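Local coordinates for protein putative amidohydrolase (Unidentified, PDB 3MKV) that probably acts as a zinc-dependent prolidase of the amidohydrolase superfamily, hydrolysing dipeptides that carry a C-terminal proline, at residues G307-S310 and I311-M314; L257-D260 and E261-R264; F115-A118 and V119-L123; L75-V78 and A79-P82. One frame throughout, in Å; residues are numbered along the deposited sequence. Where two conformers were deposited one is given.

Interaction 1: residues G307-S310 and I311-M314; sequences GLHS and IEIM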
ATOM      1  N   GLY A 307     -30.661 -37.286   2.345  1.00 68.18           N
ATOM      2  CA  GLY A 307     -30.211 -37.465   0.968  1.00 68.67           C
ATOM      3  C   GLY A 307     -30.966 -38.519   0.179  1.00 69.86           C
ATOM      4  O   GLY A 307     -31.467 -38.250  -0.915  1.00 66.55           O
ATOM      5  N   LEU A 308     -31.039 -39.728   0.723  1.00 71.53           N
ATOM      6  CA  LEU A 308     -31.722 -40.813   0.031  1.00 75.62           C
ATOM      7  C   LEU A 308     -33.151 -40.396  -0.328  1.00 73.86           C
ATOM      8  O   LEU A 308     -33.616 -40.623  -1.443  1.00 74.43           O
ATOM      9  CB  LEU A 308     -31.719 -42.075   0.897  1.00 80.72           C
ATOM     10  CG  LEU A 308     -31.589 -43.446   0.219  1.00 85.78           C
ATOM     11  CD1 LEU A 308     -30.388 -43.502  -0.717  1.00 81.24           C
ATOM     12  CD2 LEU A 308     -31.508 -44.566   1.267  1.00 79.34           C
ATOM     13  N   HIS A 309     -33.841 -39.760   0.612  1.00 69.24           N
ATOM     14  CA  HIS A 309     -35.218 -39.342   0.374  1.00 70.79           C
ATOM     15  C   HIS A 309     -35.359 -38.185  -0.638  1.00 64.95           C
ATOM     16  O   HIS A 309     -36.341 -38.125  -1.388  1.00 57.02           O
ATOM     17  CB  HIS A 309     -35.919 -39.009   1.701  1.00 74.59           C
ATOM     18  CG  HIS A 309     -37.343 -38.569   1.538  1.00 81.47           C
ATOM     19  ND1 HIS A 309     -38.292 -39.342   0.907  1.00 83.84           N
ATOM     20  CD2 HIS A 309     -37.978 -37.439   1.931  1.00 91.01           C
ATOM     21  CE1 HIS A 309     -39.451 -38.705   0.910  1.00 88.96           C
ATOM     22  NE2 HIS A 309     -39.288 -37.548   1.529  1.00 90.93           N
ATOM     23  N   SER A 310     -34.389 -37.271  -0.648  1.00 60.33           N
ATOM     24  CA  SER A 310     -34.403 -36.141  -1.593  1.00 59.73           C
ATOM     25  C   SER A 310     -34.557 -36.615  -3.027  1.00 59.13           C
ATOM     26  O   SER A 310     -35.220 -35.962  -3.833  1.00 60.16           O
ATOM     27  CB  SER A 310     -33.135 -35.283  -1.464  1.00 58.89           C
ATOM     28  OG  SER A 310     -31.958 -36.021  -1.782  1.00 56.34           O
ATOM     29  N   ILE A 311     -33.939 -37.755  -3.335  1.00 60.01           N
ATOM     30  CA  ILE A 311     -34.008 -38.356  -4.669  1.00 61.37           C
ATOM     31  C   ILE A 311     -35.450 -38.671  -5.066  1.00 63.45           C
ATOM     32  O   ILE A 311     -35.888 -38.359  -6.182  1.00 63.06           O
ATOM     33  CB  ILE A 311     -33.164 -39.652  -4.752  1.00 60.09           C
ATOM     34  CG1 ILE A 311     -31.711 -39.381  -4.345  1.00 58.24           C
ATOM     35  CG2 ILE A 311     -33.225 -40.251  -6.151  1.00 55.24           C
ATOM     36  CD1 ILE A 311     -31.019 -38.328  -5.194  1.00 59.56           C
ATOM     37  N   GLU A 312     -36.181 -39.292  -4.143  1.00 67.39           N
ATOM     38  CA  GLU A 312     -37.591 -39.624  -4.354  1.00 66.21           C
ATOM     39  C   GLU A 312     -38.391 -38.358  -4.625  1.00 61.15           C
ATOM     40  O   GLU A 312     -39.173 -38.303  -5.574  1.00 59.58           O
ATOM     41  CB  GLU A 312     -38.151 -40.352  -3.127  1.00 72.01           C
ATOM     42  CG  GLU A 312     -37.490 -41.697  -2.835  1.00 81.24           C
ATOM     43  CD  GLU A 312     -37.687 -42.149  -1.391  1.00 87.09           C
ATOM     44  OE1 GLU A 312     -38.339 -41.412  -0.622  1.00 86.85           O
ATOM     45  OE2 GLU A 312     -37.181 -43.234  -1.024  1.00 86.72           O
ATOM     46  N   ILE A 313     -38.179 -37.343  -3.784  1.00 59.41           N
ATOM     47  CA  ILE A 313     -38.787 -36.026  -3.959  1.00 55.68           C
ATOM     48  C   ILE A 313     -38.509 -35.426  -5.340  1.00 57.25           C
ATOM     49  O   ILE A 313     -39.407 -34.870  -5.979  1.00 58.09           O
ATOM     50  CB  ILE A 313     -38.307 -35.032  -2.857  1.00 61.00           C
ATOM     51  CG1 ILE A 313     -38.914 -35.395  -1.499  1.00 52.02           C
ATOM     52  CG2 ILE A 313     -38.630 -33.574  -3.227  1.00 45.93           C
ATOM     53  CD1 ILE A 313     -38.426 -34.512  -0.360  1.00 54.20           C
ATOM     54  N   MET A 314     -37.269 -35.542  -5.807  1.00 59.01           N
ATOM     55  CA  MET A 314     -36.882 -34.903  -7.068  1.00 56.95           C
ATOM     56  C   MET A 314     -37.424 -35.650  -8.269  1.00 57.14           C
ATOM     57  O   MET A 314     -37.783 -35.041  -9.279  1.00 60.21           O
ATOM     58  CB  MET A 314     -35.359 -34.738  -7.166  1.00 60.04           C
ATOM     59  CG  MET A 314     -34.817 -33.529  -6.400  1.00 55.15           C
ATOM     60  SD  MET A 314     -33.017 -33.366  -6.424  1.00 54.46           S
ATOM     61  CE  MET A 314     -32.498 -34.644  -5.285  1.00 57.18           C
TER

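Interaction 2: residues L257-D260 and E261-R264; sequences LIDD and ETAR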
ATOM      1  N   LEU A 257     -31.727 -31.112   1.308  1.00 60.35           N
ATOM      2  CA  LEU A 257     -32.925 -30.816   2.093  1.00 58.57           C
ATOM      3  C   LEU A 257     -34.024 -30.189   1.244  1.00 58.35           C
ATOM      4  O   LEU A 257     -34.907 -29.508   1.751  1.00 63.22           O
ATOM      5  CB  LEU A 257     -32.570 -29.904   3.267  1.00 55.56           C
ATOM      6  CG  LEU A 257     -31.559 -30.551   4.217  1.00 59.39           C
ATOM      7  CD1 LEU A 257     -31.048 -29.568   5.263  1.00 55.55           C
ATOM      8  CD2 LEU A 257     -32.172 -31.780   4.877  1.00 63.39           C
ATOM      9  N   ILE A 258     -33.962 -30.413  -0.058  1.00 58.79           N
ATOM     10  CA  ILE A 258     -34.970 -29.869  -0.947  1.00 59.93           C
ATOM     11  C   ILE A 258     -36.333 -30.439  -0.574  1.00 62.68           C
ATOM     12  O   ILE A 258     -36.428 -31.540  -0.025  1.00 59.44           O
ATOM     13  CB  ILE A 258     -34.645 -30.194  -2.421  1.00 58.43           C
ATOM     14  CG1 ILE A 258     -35.572 -29.428  -3.360  1.00 50.22           C
ATOM     15  CG2 ILE A 258     -34.722 -31.696  -2.681  1.00 45.24           C
ATOM     16  CD1 ILE A 258     -35.093 -29.436  -4.800  1.00 46.92           C
ATOM     17  N   ASP A 259     -37.385 -29.686  -0.876  1.00 65.15           N
ATOM     18  CA  ASP A 259     -38.744 -30.143  -0.625  1.00 67.82           C
ATOM     19  C   ASP A 259     -39.563 -30.184  -1.914  1.00 69.81           C
ATOM     20  O   ASP A 259     -39.189 -29.571  -2.919  1.00 69.20           O
ATOM     21  CB  ASP A 259     -39.424 -29.249   0.414  1.00 67.65           C
ATOM     22  CG  ASP A 259     -39.598 -27.823  -0.071  1.00 75.16           C
ATOM     23  OD1 ASP A 259     -39.231 -27.534  -1.236  1.00 67.30           O
ATOM     24  OD2 ASP A 259     -40.106 -26.991   0.716  1.00 81.28           O
ATOM     25  N   ASP A 260     -40.678 -30.911  -1.879  1.00 71.99           N
ATOM     26  CA  ASP A 260     -41.557 -31.043  -3.041  1.00 69.90           C
ATOM     27  C   ASP A 260     -41.748 -29.719  -3.764  1.00 68.80           C
ATOM     28  O   ASP A 260     -41.637 -29.644  -4.993  1.00 69.76           O
ATOM     29  CB  ASP A 260     -42.918 -31.578  -2.610  1.00 70.86           C
ATOM     30  CG  ASP A 260     -42.831 -32.968  -2.018  1.00 89.82           C
ATOM     31  OD1 ASP A 260     -43.081 -33.115  -0.801  1.00101.72           O
ATOM     32  OD2 ASP A 260     -42.496 -33.916  -2.763  1.00 98.13           O
ATOM     33  N   GLU A 261     -42.045 -28.675  -2.996  1.00 65.16           N
ATOM     34  CA  GLU A 261     -42.361 -27.374  -3.567  1.00 64.77           C
ATOM     35  C   GLU A 261     -41.178 -26.765  -4.331  1.00 64.99           C
ATOM     36  O   GLU A 261     -41.354 -26.167  -5.399  1.00 64.14           O
ATOM     37  CB  GLU A 261     -42.841 -26.421  -2.477  1.00 64.49           C
ATOM     38  CG  GLU A 261     -43.197 -25.039  -3.002  1.00 78.45           C
ATOM     39  CD  GLU A 261     -43.316 -23.999  -1.898  1.00 89.91           C
ATOM     40  OE1 GLU A 261     -42.846 -22.860  -2.110  1.00 93.13           O
ATOM     41  OE2 GLU A 261     -43.876 -24.319  -0.822  1.00 92.24           O
ATOM     42  N   THR A 262     -39.976 -26.913  -3.779  1.00 61.63           N
ATOM     43  CA  THR A 262     -38.780 -26.395  -4.424  1.00 60.75           C
ATOM     44  C   THR A 262     -38.384 -27.309  -5.572  1.00 60.80           C
ATOM     45  O   THR A 262     -37.923 -26.845  -6.621  1.00 59.16           O
ATOM     46  CB  THR A 262     -37.610 -26.278  -3.438  1.00 60.72           C
ATOM     47  OG1 THR A 262     -38.041 -25.574  -2.273  1.00 58.60           O
ATOM     48  CG2 THR A 262     -36.452 -25.527  -4.066  1.00 61.21           C
ATOM     49  N   ALA A 263     -38.564 -28.611  -5.372  1.00 60.50           N
ATOM     50  CA  ALA A 263     -38.291 -29.577  -6.432  1.00 64.69           C
ATOM     51  C   ALA A 263     -39.070 -29.175  -7.664  1.00 65.04           C
ATOM     52  O   ALA A 263     -38.553 -29.207  -8.779  1.00 65.79           O
ATOM     53  CB  ALA A 263     -38.685 -30.983  -5.995  1.00 66.56           C
ATOM     54  N   ARG A 264     -40.323 -28.783  -7.446  1.00 68.60           N
ATOM     55  CA  ARG A 264     -41.193 -28.358  -8.530  1.00 68.16           C
ATOM     56  C   ARG A 264     -40.630 -27.145  -9.249  1.00 64.60           C
ATOM     57  O   ARG A 264     -40.593 -27.107 -10.473  1.00 68.16           O
ATOM     58  CB  ARG A 264     -42.609 -28.067  -8.016  1.00 71.30           C
ATOM     59  CG  ARG A 264     -43.509 -29.300  -7.923  1.00 75.79           C
ATOM     60  CD  ARG A 264     -45.004 -28.925  -7.927  1.00 81.61           C
ATOM     61  NE  ARG A 264     -45.396 -28.174  -6.733  1.00 80.00           N
ATOM     62  CZ  ARG A 264     -45.478 -28.702  -5.513  1.00 79.38           C
ATOM     63  NH1 ARG A 264     -45.193 -29.985  -5.315  1.00 79.62           N
ATOM     64  NH2 ARG A 264     -45.832 -27.944  -4.486  1.00 77.64           N
TER

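Interaction 3: residues F115-A118 and V119-L123; sequences FKQA and VESGL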
ATOM      1  N   PHE A 115      -4.578 -27.824 -15.364  1.00 49.85           N
ATOM      2  CA  PHE A 115      -4.938 -29.243 -15.289  1.00 50.51           C
ATOM      3  C   PHE A 115      -5.665 -29.706 -16.551  1.00 49.27           C
ATOM      4  O   PHE A 115      -5.446 -30.808 -17.063  1.00 47.04           O
ATOM      5  CB  PHE A 115      -5.830 -29.506 -14.075  1.00 52.02           C
ATOM      6  CG  PHE A 115      -5.079 -29.618 -12.783  1.00 50.18           C
ATOM      7  CD1 PHE A 115      -4.250 -30.700 -12.544  1.00 58.14           C
ATOM      8  CD2 PHE A 115      -5.203 -28.645 -11.808  1.00 47.56           C
ATOM      9  CE1 PHE A 115      -3.558 -30.812 -11.353  1.00 59.25           C
ATOM     10  CE2 PHE A 115      -4.522 -28.750 -10.622  1.00 56.04           C
ATOM     11  CZ  PHE A 115      -3.695 -29.840 -10.391  1.00 55.74           C
ATOM     12  N   LYS A 116      -6.560 -28.867 -17.043  1.00 48.29           N
ATOM     13  CA  LYS A 116      -7.284 -29.184 -18.261  0.50 49.10           C
ATOM     14  C   LYS A 116      -6.324 -29.374 -19.428  1.00 47.79           C
ATOM     15  O   LYS A 116      -6.489 -30.300 -20.222  1.00 54.93           O
ATOM     16  CB  LYS A 116      -8.303 -28.092 -18.592  0.50 47.05           C
ATOM     17  CG  LYS A 116      -8.989 -28.302 -19.932  0.50 46.03           C
ATOM     18  CD  LYS A 116      -9.563 -27.006 -20.479  0.50 48.37           C
ATOM     19  CE  LYS A 116     -10.911 -26.681 -19.859  0.50 47.47           C
ATOM     20  NZ  LYS A 116     -11.954 -27.648 -20.296  0.50 52.41           N
ATOM     21  N   GLN A 117      -5.324 -28.496 -19.536  1.00 47.46           N
ATOM     22  CA  GLN A 117      -4.391 -28.579 -20.655  0.50 49.22           C
ATOM     23  C   GLN A 117      -3.454 -29.773 -20.473  1.00 46.95           C
ATOM     24  O   GLN A 117      -3.213 -30.515 -21.415  1.00 57.67           O
ATOM     25  CB  GLN A 117      -3.624 -27.266 -20.843  0.50 49.05           C
ATOM     26  CG  GLN A 117      -2.162 -27.308 -20.434  0.50 58.22           C
ATOM     27  CD  GLN A 117      -1.238 -27.629 -21.599  0.50 58.58           C
ATOM     28  OE1 GLN A 117      -1.461 -27.180 -22.727  0.50 56.94           O
ATOM     29  NE2 GLN A 117      -0.190 -28.403 -21.328  0.50 57.00           N
ATOM     30  N   ALA A 118      -2.959 -29.963 -19.259  1.00 48.46           N
ATOM     31  CA  ALA A 118      -2.104 -31.095 -18.933  1.00 47.59           C
ATOM     32  C   ALA A 118      -2.686 -32.440 -19.422  1.00 52.94           C
ATOM     33  O   ALA A 118      -1.979 -33.250 -20.037  1.00 43.83           O
ATOM     34  CB  ALA A 118      -1.872 -31.127 -17.444  1.00 45.27           C
ATOM     35  N   VAL A 119      -3.968 -32.674 -19.139  1.00 48.97           N
ATOM     36  CA  VAL A 119      -4.657 -33.857 -19.643  1.00 51.81           C
ATOM     37  C   VAL A 119      -4.796 -33.855 -21.167  1.00 55.64           C
ATOM     38  O   VAL A 119      -4.520 -34.858 -21.822  1.00 60.34           O
ATOM     39  CB  VAL A 119      -6.086 -34.019 -19.055  1.00 50.51           C
ATOM     40  CG1 VAL A 119      -6.777 -35.204 -19.698  1.00 46.01           C
ATOM     41  CG2 VAL A 119      -6.047 -34.198 -17.554  1.00 51.24           C
ATOM     42  N   GLU A 120      -5.248 -32.748 -21.741  1.00 54.42           N
ATOM     43  CA  GLU A 120      -5.524 -32.762 -23.166  1.00 55.50           C
ATOM     44  C   GLU A 120      -4.254 -32.933 -23.987  1.00 59.22           C
ATOM     45  O   GLU A 120      -4.287 -33.529 -25.062  1.00 61.36           O
ATOM     46  CB  GLU A 120      -6.335 -31.541 -23.606  1.00 53.75           C
ATOM     47  CG  GLU A 120      -7.782 -31.566 -23.117  1.00 70.46           C
ATOM     48  CD  GLU A 120      -8.557 -32.814 -23.562  1.00 77.34           C
ATOM     49  OE1 GLU A 120      -8.801 -32.946 -24.785  1.00 80.71           O
ATOM     50  OE2 GLU A 120      -8.938 -33.648 -22.693  1.00 66.49           O
ATOM     51  N   SER A 121      -3.136 -32.418 -23.479  1.00 59.06           N
ATOM     52  CA  SER A 121      -1.855 -32.562 -24.164  1.00 59.92           C
ATOM     53  C   SER A 121      -1.220 -33.940 -23.919  1.00 59.41           C
ATOM     54  O   SER A 121      -0.157 -34.254 -24.458  1.00 62.34           O
ATOM     55  CB  SER A 121      -0.892 -31.460 -23.726  1.00 57.10           C
ATOM     56  OG  SER A 121      -0.378 -31.735 -22.431  1.00 61.95           O
ATOM     57  N   GLY A 122      -1.874 -34.760 -23.108  1.00 53.99           N
ATOM     58  CA  GLY A 122      -1.345 -36.076 -22.782  1.00 57.55           C
ATOM     59  C   GLY A 122      -0.225 -36.081 -21.750  1.00 61.70           C
ATOM     60  O   GLY A 122       0.339 -37.132 -21.449  1.00 60.41           O
ATOM     61  N   LEU A 123       0.100 -34.914 -21.198  1.00 60.30           N
ATOM     62  CA  LEU A 123       1.141 -34.830 -20.186  1.00 57.49           C
ATOM     63  C   LEU A 123       0.799 -35.701 -18.972  1.00 61.03           C
ATOM     64  O   LEU A 123       1.688 -36.247 -18.316  1.00 60.83           O
ATOM     65  CB  LEU A 123       1.388 -33.373 -19.785  1.00 60.48           C
ATOM     66  CG  LEU A 123       2.460 -33.061 -18.727  1.00 65.81           C
ATOM     67  CD1 LEU A 123       3.863 -33.524 -19.163  1.00 62.17           C
ATOM     68  CD2 LEU A 123       2.462 -31.567 -18.383  1.00 56.75           C
TER
HETATM   69  O   HOH W   1      -9.449 -31.969 -20.402  1.00 50.20           O

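Interaction 4: residues L75-V78 and A79-P82; sequences LPRV and ATLP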
ATOM      1  N   LEU A  75      -9.460 -29.235   4.014  1.00 50.96           N
ATOM      2  CA  LEU A  75      -9.297 -28.387   2.849  1.00 50.30           C
ATOM      3  C   LEU A  75      -8.519 -27.106   3.149  1.00 54.52           C
ATOM      4  O   LEU A  75      -7.658 -26.702   2.369  1.00 51.27           O
ATOM      5  CB  LEU A  75     -10.666 -28.079   2.244  1.00 48.46           C
ATOM      6  CG  LEU A  75     -11.415 -29.353   1.823  1.00 50.78           C
ATOM      7  CD1 LEU A  75     -12.769 -29.029   1.209  1.00 48.95           C
ATOM      8  CD2 LEU A  75     -10.572 -30.165   0.855  1.00 42.72           C
ATOM      9  N   PRO A  76      -8.806 -26.469   4.294  1.00 55.84           N
ATOM     10  CA  PRO A  76      -8.026 -25.291   4.631  1.00 53.95           C
ATOM     11  C   PRO A  76      -6.551 -25.644   4.655  1.00 53.37           C
ATOM     12  O   PRO A  76      -5.718 -24.864   4.187  1.00 55.98           O
ATOM     13  CB  PRO A  76      -8.508 -24.938   6.041  1.00 53.63           C
ATOM     14  CG  PRO A  76      -9.893 -25.497   6.112  1.00 52.45           C
ATOM     15  CD  PRO A  76      -9.817 -26.781   5.320  1.00 56.37           C
ATOM     16  N   ARG A  77      -6.221 -26.807   5.199  1.00 52.70           N
ATOM     17  CA  ARG A  77      -4.824 -27.205   5.247  1.00 55.12           C
ATOM     18  C   ARG A  77      -4.253 -27.454   3.850  1.00 52.20           C
ATOM     19  O   ARG A  77      -3.083 -27.170   3.593  1.00 51.40           O
ATOM     20  CB  ARG A  77      -4.596 -28.429   6.135  1.00 55.11           C
ATOM     21  CG  ARG A  77      -3.137 -28.869   6.103  1.00 60.80           C
ATOM     22  CD  ARG A  77      -2.842 -30.061   6.999  1.00 70.63           C
ATOM     23  NE  ARG A  77      -1.420 -30.402   6.943  1.00 72.66           N
ATOM     24  CZ  ARG A  77      -0.907 -31.381   6.202  1.00 73.22           C
ATOM     25  NH1 ARG A  77      -1.693 -32.148   5.453  1.00 75.73           N
ATOM     26  NH2 ARG A  77       0.398 -31.604   6.217  1.00 72.56           N
ATOM     27  N   VAL A  78      -5.079 -27.975   2.946  1.00 50.63           N
ATOM     28  CA  VAL A  78      -4.619 -28.257   1.580  1.00 47.97           C
ATOM     29  C   VAL A  78      -4.155 -26.992   0.827  1.00 50.10           C
ATOM     30  O   VAL A  78      -3.268 -27.067  -0.021  1.00 51.82           O
ATOM     31  CB  VAL A  78      -5.667 -29.056   0.764  1.00 45.85           C
ATOM     32  CG1 VAL A  78      -5.150 -29.352  -0.626  1.00 41.33           C
ATOM     33  CG2 VAL A  78      -6.029 -30.373   1.479  1.00 41.32           C
ATOM     34  N   ALA A  79      -4.723 -25.833   1.154  1.00 47.23           N
ATOM     35  CA  ALA A  79      -4.368 -24.604   0.446  1.00 50.64           C
ATOM     36  C   ALA A  79      -3.016 -24.041   0.883  1.00 54.15           C
ATOM     37  O   ALA A  79      -2.442 -23.195   0.201  1.00 56.14           O
ATOM     38  CB  ALA A  79      -5.461 -23.549   0.597  1.00 46.62           C
ATOM     39  N   THR A  80      -2.517 -24.509   2.021  1.00 56.34           N
ATOM     40  CA  THR A  80      -1.223 -24.066   2.534  1.00 54.87           C
ATOM     41  C   THR A  80      -0.087 -24.989   2.096  1.00 49.99           C
ATOM     42  O   THR A  80       1.079 -24.614   2.143  1.00 52.98           O
ATOM     43  CB  THR A  80      -1.233 -24.000   4.070  1.00 54.31           C
ATOM     44  OG1 THR A  80      -1.099 -25.324   4.593  1.00 52.47           O
ATOM     45  CG2 THR A  80      -2.538 -23.380   4.563  1.00 44.44           C
ATOM     46  N   LEU A  81      -0.431 -26.203   1.688  1.00 51.42           N
ATOM     47  CA  LEU A  81       0.535 -27.114   1.088  1.00 48.98           C
ATOM     48  C   LEU A  81       1.171 -26.534  -0.179  1.00 53.99           C
ATOM     49  O   LEU A  81       0.532 -25.793  -0.936  1.00 52.87           O
ATOM     50  CB  LEU A  81      -0.142 -28.437   0.757  1.00 48.91           C
ATOM     51  CG  LEU A  81      -0.611 -29.234   1.972  1.00 49.31           C
ATOM     52  CD1 LEU A  81      -1.187 -30.554   1.519  1.00 41.37           C
ATOM     53  CD2 LEU A  81       0.564 -29.448   2.930  1.00 46.99           C
ATOM     54  N   PRO A  82       2.441 -26.872  -0.412  1.00 51.50           N
ATOM     55  CA  PRO A  82       3.177 -26.456  -1.585  1.00 52.19           C
ATOM     56  C   PRO A  82       2.461 -26.834  -2.874  1.00 54.17           C
ATOM     57  O   PRO A  82       1.889 -27.917  -2.974  1.00 55.73           O
ATOM     58  CB  PRO A  82       4.479 -27.255  -1.466  1.00 55.11           C
ATOM     59  CG  PRO A  82       4.646 -27.437   0.005  1.00 52.36           C
ATOM     60  CD  PRO A  82       3.260 -27.700   0.486  1.00 53.04           C
TER

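Interaction 1: residues G307-S310 and I311-M314
His309 and Glu312 make a histidine-carboxylate hydrogen bond one turn apart within helix 307-317, a local i to i+3 contact. His309 ND1 donates to Glu312 OE1 over 2.6 Å, with an N-H...O angle of 154°. The carboxylate oxygen lies in the plane of the imidazole at its edge, whereas the ring meets OE1 from the anti side and 33° out of the carboxylate plane. The ring and carboxylate planes are turned 80° against each other. With CG trans to its own backbone N, the imidazole leans along the helix, over the following turn. There Ile313 slides beneath one face: its CG1 is 4.1 Å from the ring centroid of His309, a CH-pi contact. The edge bond and this methylene together restrict rotation of the ring.

The backbone beneath is helical, Ile313 N bonding to His309 O at 3.1 Å. On another flank Met314, bent at chi3, folds its CE back to 3.8 Å from Ser310 OG. Ile313 also packs on Asp260 and Ala263 of helix 260-269, while Leu308 and Ile311 face helix 337-343 through Ile341 and Leu342, leaving helix 307-317 packed between these two helices.

Interaction 2: residues L257-D260 and E261-R264
Ile258 starts the contact by laying its side chain against the first turn of helix 260-269. Its CD1 comes to 3.6 Å from Ala263 CA, and CG1 lies 3.8 Å from Thr262 CB. CG1 is trans to the backbone N (chi1 -171°), which extends the chain beneath the turn and makes an apolar floor under the helix start.

Asp259 follows at the N-cap. One of its carboxylate oxygens, OD1, is gripped twice by the same residue: Thr262 N donates to it over 2.7 Å and Thr262 OG1 over 2.5 Å. Both donors use the syn side of OD1, yet they arrive from opposite faces of the carboxylate plane, about 30° out of it in each case. This double hold fixes the rotation of the carboxylate and gives the Thr262 amide an acceptor at the start of the helix. A negative group at this end of the helix is probably also favoured by the helix dipole. The main chain of Asp259 contributes the first regular helical bond, Ala263 N to Asp259 O at 2.7 Å and nearly straight, 171° at the hydrogen.

Asp260 continues the pattern, its O accepting from Arg264 N at 2.9 Å. The Arg264 chain bends at chi3 and doubles back, bringing NH1 to 3.9 Å from Asp260 CB. The Asp260 carboxylate instead forms a salt bridge with Arg316 of helix 307-317.

The capped turn thus follows strand 251-254 and lies between two helices: Ile258 and Thr262 touch Ile241 of helix 238-246, while Ala263 meets Ala317 of helix 307-317.

Interaction 3: residues F115-A118 and V119-L123
Ser121 N donates to Gln117 O over 2.8 Å, the shortest of the main-chain hydrogen bonds joining 115-118 to 119-123, with an N-H...O angle of 160°. Two further helical bonds precede it, Glu120 N to Lys116 O at 3.1 Å and Val119 N to Phe115 O at 3.2 Å. The Ser121 hydroxyl hovers over the same final carbonyls, for chi1 of 76° turns OG back toward the helix. It lies 3.2 Å from Gln117 O and 3.3 Å from Ala118 O; either bond would be weak, and the choice of acceptor is not settled.

Chi1 lays Glu120 CG 3.4 Å from Lys116 O, and the bend at chi2 then turns the carboxylate toward a water. This water donates to Glu120 OE2 over 2.9 Å and, weakly, to Lys116 O, tying the carboxylate to the backbone of the preceding turn. In the conformer given, the Lys116 ammonium group points to other partners, a salt bridge with Asp190 and a hydrogen bond to Leu129 O.

Packing across the end is sparse: Ala118 CB and Leu123 CD2 make a loose apolar contact at 4.5 Å. Phe115 and Val119 are covered by Met94 of helix 83-99, whereas Ala118 and Leu123 both lean on Leu88 of the second subunit.

Gly122, with its positive phi of 78°, turns the chain out of the helix, and its N bonds to Val119 O. This is a Schellman motif, here ending the helix of a beta-alpha-beta unit formed by strand 102-107, helix 113-120 and strand 128-131.

Interaction 4: residues L75-V78 and A79-P82
Leu81 curls back against the short helix 75-78 and meets Arg77 and Val78, the residues on which the contact chiefly rests. From Leu81, CD2 stands over one face of the Arg77 guanidinium, offset toward its rim and 3.9 Å from NH2. The arginine chain runs fully extended from CG to NE, and its side chain passes that of the leucine at a slant. Such a methyl against the flat cation is apolar packing; the charge itself is answered by Glu72, which forms a salt bridge with Arg77 NH1.

Val78 receives the other branch, Leu81 CD1 lying 4.1 Å from Val78 CA. Leu81 CB also sits 3.5 Å from Val78 O. The leucine consequently straddles Arg77 and Val78.

Arg77 O is the polar focus of the turn. Thr80 OG1 donates to it over 2.9 Å, tilted only 17° from the carbonyl plane, while Thr80 N reaches it over 3.1 Å from well above that plane, 60° out. A chi1 of 78° places OG1 between the threonine's backbone N and carbonyl carbon, where it faces this oxygen. Bonds from Leu81 N to Arg77 O and Val78 O are weak, both at 3.4 Å.

Thr80 O bonds to Ser149 of the third subunit, and Pro82 touches Pro114 of the second. Pro82 holds the N-cap position of helix 83-99, against which Leu81 packs through Val86 and Arg89.

In the fold
Interactions 1 and 2 form one packed unit: their centres are 9 Å apart, and Ile313 CG2 lies 3.8 Å from Ala263 CB, bringing the capped start of helix 260-269 against helix 307-317. Interactions 3 and 4 are separate, with centres 23 Å apart and nearest atoms about 9 Å apart, but both contact the second subunit. Interaction 3 lies on the opposite side of the chain's centre from the first pair, at 37 and 39 Å between centres. Interaction 4 is nearer the metal site: the Leu75 side chain is about 7 Å from a zinc ion, whereas Gly307 of interaction 1 is about 14 Å from one. His65, His67, carboxylated Lys193, His234, His254 and Asp326 bind the metals.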